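Local coordinates for ribokinase (Arabidopsis thaliana, PDB 6ILS), which phosphorylates D-ribose at O-5 with ATP and magnesium, giving ribose 5-phosphate for nucleotide and amino acid synthesis or the pentose phosphate pathway, at residues 136-141 with 268-273. Sequence-based numbering, arbitrary orientation.
Sequences AGIVLL and AMVEGK
I138 and V270 meet where the start of a central strand of the large sheet faces the last turn of helix 257-270. The methyl branch of I138 does most of the touching: CG2 lies 3.7 Å from CB of V270 and 4.1 Å from its CG1, the two branched side chains crossing at a slant. V270 turns its other methyl to the backbone next door. With V270 CG2 anti to the backbone N, that methyl sits over the peptide that joins G137 to I138, 3.7 Å from O of G137.

The longer arm of I138 takes a separate partner. CG1 is anti to the backbone N (chi1 -172°) and chi2 is extended as well, which carries CD1 out to 4.1 Å from SD of M269. The two side chains cross at about a right angle, and M269, bent at its last torsion, sends its end away from the strand; C278 of helix 275-289 also touches this side chain.

The helix closes in a Schellman motif, G272 being the first residue to leave helical angles, with positive phi; N of G272 bonds to O of M269 (3.0 Å) and N of K273 to O of A268 (3.1 Å). On the strand, backbone hydrogen bonds tie I138 and L140 to V6. This is partly buried helix-on-sheet packing in the PfkB alpha/beta domain, away from the ribose and ATP pockets. Methyls, a thioether sulfur and one peptide make the join; without a polar bond, attraction between the segments rests on van der Waals contact and a modest buried apolar patch.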
ATOM      1  N   ALA B 136      29.210 -15.916   6.970  1.00 26.22           N
ATOM      2  CA  ALA B 136      28.018 -16.413   7.659  1.00 23.20           C
ATOM      3  C   ALA B 136      28.283 -17.714   8.423  1.00 28.19           C
ATOM      4  O   ALA B 136      29.207 -18.462   8.097  1.00 28.13           O
ATOM      5  CB  ALA B 136      26.891 -16.621   6.666  1.00 21.17           C
ATOM      6  N   GLY B 137      27.469 -17.976   9.442  1.00 21.85           N
ATOM      7  CA  GLY B 137      27.389 -19.298  10.047  1.00 23.49           C
ATOM      8  C   GLY B 137      26.382 -20.170   9.322  1.00 21.35           C
ATOM      9  O   GLY B 137      26.484 -21.394   9.334  1.00 22.25           O
ATOM     10  N   ILE B 138      25.404 -19.535   8.678  1.00 20.07           N
ATOM     11  CA  ILE B 138      24.357 -20.248   7.955  1.00 17.91           C
ATOM     12  C   ILE B 138      23.632 -19.237   7.082  1.00 19.33           C
ATOM     13  O   ILE B 138      23.476 -18.087   7.471  1.00 18.81           O
ATOM     14  CB  ILE B 138      23.375 -20.978   8.926  1.00 21.86           C
ATOM     15  CG1 ILE B 138      22.415 -21.867   8.153  1.00 21.14           C
ATOM     16  CG2 ILE B 138      22.593 -19.981   9.807  1.00 18.79           C
ATOM     17  CD1 ILE B 138      21.844 -23.010   8.992  1.00 23.66           C
ATOM     18  N   VAL B 139      23.238 -19.638   5.884  1.00 17.58           N
ATOM     19  CA  VAL B 139      22.618 -18.707   4.946  1.00 19.15           C
ATOM     20  C   VAL B 139      21.231 -19.192   4.543  1.00 18.42           C
ATOM     21  O   VAL B 139      21.055 -20.381   4.271  1.00 15.83           O
ATOM     22  CB  VAL B 139      23.512 -18.515   3.673  1.00 18.60           C
ATOM     23  CG1 VAL B 139      22.787 -17.702   2.611  1.00 20.04           C
ATOM     24  CG2 VAL B 139      24.819 -17.858   4.053  1.00 19.89           C
ATOM     25  N   LEU B 140      20.245 -18.281   4.530  1.00 14.49           N
ATOM     26  CA  LEU B 140      18.865 -18.607   4.166  1.00 14.54           C
ATOM     27  C   LEU B 140      18.433 -17.833   2.941  1.00 15.95           C
ATOM     28  O   LEU B 140      18.595 -16.615   2.910  1.00 17.82           O
ATOM     29  CB  LEU B 140      17.874 -18.260   5.303  1.00 15.79           C
ATOM     30  CG  LEU B 140      18.014 -18.858   6.684  1.00 25.58           C
ATOM     31  CD1 LEU B 140      16.675 -18.716   7.468  1.00 20.94           C
ATOM     32  CD2 LEU B 140      18.496 -20.294   6.616  1.00 26.63           C
ATOM     33  N   LEU B 141      17.886 -18.549   1.959  1.00 14.97           N
ATOM     34  CA  LEU B 141      17.347 -18.002   0.717  1.00 15.18           C
ATOM     35  C   LEU B 141      15.887 -18.412   0.556  1.00 17.36           C
ATOM     36  O   LEU B 141      15.451 -19.411   1.148  1.00 15.51           O
ATOM     37  CB  LEU B 141      18.174 -18.518  -0.479  1.00 15.55           C
ATOM     38  CG  LEU B 141      19.688 -18.415  -0.317  1.00 14.38           C
ATOM     39  CD1 LEU B 141      20.402 -19.178  -1.451  1.00 18.87           C
ATOM     40  CD2 LEU B 141      20.158 -16.921  -0.277  1.00 14.55           C
ATOM     41  N   ALA B 268      18.565 -23.069  15.369  1.00 16.54           N
ATOM     42  CA  ALA B 268      18.879 -24.261  16.175  1.00 16.54           C
ATOM     43  C   ALA B 268      20.036 -25.024  15.529  1.00 20.16           C
ATOM     44  O   ALA B 268      20.900 -25.476  16.226  1.00 18.42           O
ATOM     45  CB  ALA B 268      17.668 -25.136  16.302  1.00 18.45           C
ATOM     46  N   MET B 269      20.012 -25.143  14.216  1.00 17.27           N
ATOM     47  CA  MET B 269      21.076 -25.885  13.508  1.00 20.13           C
ATOM     48  C   MET B 269      22.409 -25.148  13.630  1.00 19.65           C
ATOM     49  O   MET B 269      23.352 -25.776  13.978  1.00 22.63           O
ATOM     50  CB  MET B 269      20.716 -26.074  12.040  1.00 19.73           C
ATOM     51  CG  MET B 269      21.851 -26.577  11.224  1.00 24.14           C
ATOM     52  SD  MET B 269      21.285 -27.044   9.603  1.00 26.91           S
ATOM     53  CE  MET B 269      20.617 -28.651   9.995  1.00 32.77           C
ATOM     54  N   VAL B 270      22.443 -23.828  13.456  1.00 16.97           N
ATOM     55  CA  VAL B 270      23.732 -23.088  13.572  1.00 18.98           C
ATOM     56  C   VAL B 270      24.239 -23.074  15.025  1.00 27.49           C
ATOM     57  O   VAL B 270      25.422 -22.970  15.228  1.00 25.70           O
ATOM     58  CB  VAL B 270      23.660 -21.679  12.972  1.00 21.76           C
ATOM     59  CG1 VAL B 270      22.802 -20.761  13.811  1.00 20.62           C
ATOM     60  CG2 VAL B 270      25.043 -21.121  12.741  1.00 24.21           C
ATOM     61  N   GLU B 271      23.355 -23.232  16.008  1.00 21.72           N
ATOM     62  CA  GLU B 271      23.778 -23.335  17.418  1.00 22.10           C
ATOM     63  C   GLU B 271      24.273 -24.742  17.770  1.00 26.41           C
ATOM     64  O   GLU B 271      24.633 -24.927  18.903  1.00 27.59           O
ATOM     65  CB  GLU B 271      22.628 -22.921  18.311  1.00 30.00           C
ATOM     66  CG  GLU B 271      22.377 -21.439  18.235  1.00 30.00           C
ATOM     67  CD  GLU B 271      21.275 -21.009  19.172  1.00 30.00           C
ATOM     68  OE1 GLU B 271      20.623 -21.910  19.694  1.00 30.00           O
ATOM     69  OE2 GLU B 271      21.079 -19.796  19.316  1.00 30.00           O
ATOM     70  N   GLY B 272      24.195 -25.710  16.867  1.00 23.49           N
ATOM     71  CA  GLY B 272      24.775 -27.036  17.150  1.00 26.40           C
ATOM     72  C   GLY B 272      23.793 -28.024  17.731  1.00 28.93           C
ATOM     73  O   GLY B 272      24.213 -29.068  18.169  1.00 27.95           O
ATOM     74  N   LYS B 273      22.505 -27.739  17.651  1.00 22.33           N
ATOM     75  CA  LYS B 273      21.537 -28.678  18.241  1.00 21.17           C
ATOM     76  C   LYS B 273      21.358 -29.890  17.329  1.00 23.70           C
ATOM     77  O   LYS B 273      21.620 -29.782  16.168  1.00 23.47           O
ATOM     78  CB  LYS B 273      20.216 -27.960  18.487  1.00 21.46           C
ATOM     79  CG  LYS B 273      20.291 -26.917  19.579  1.00 25.88           C
ATOM     80  CD  LYS B 273      18.973 -26.296  19.881  1.00 25.32           C
ATOM     81  CE  LYS B 273      19.049 -25.334  21.033  1.00 30.60           C
ATOM     82  NZ  LYS B 273      17.773 -24.625  21.206  1.00 27.52           N
TER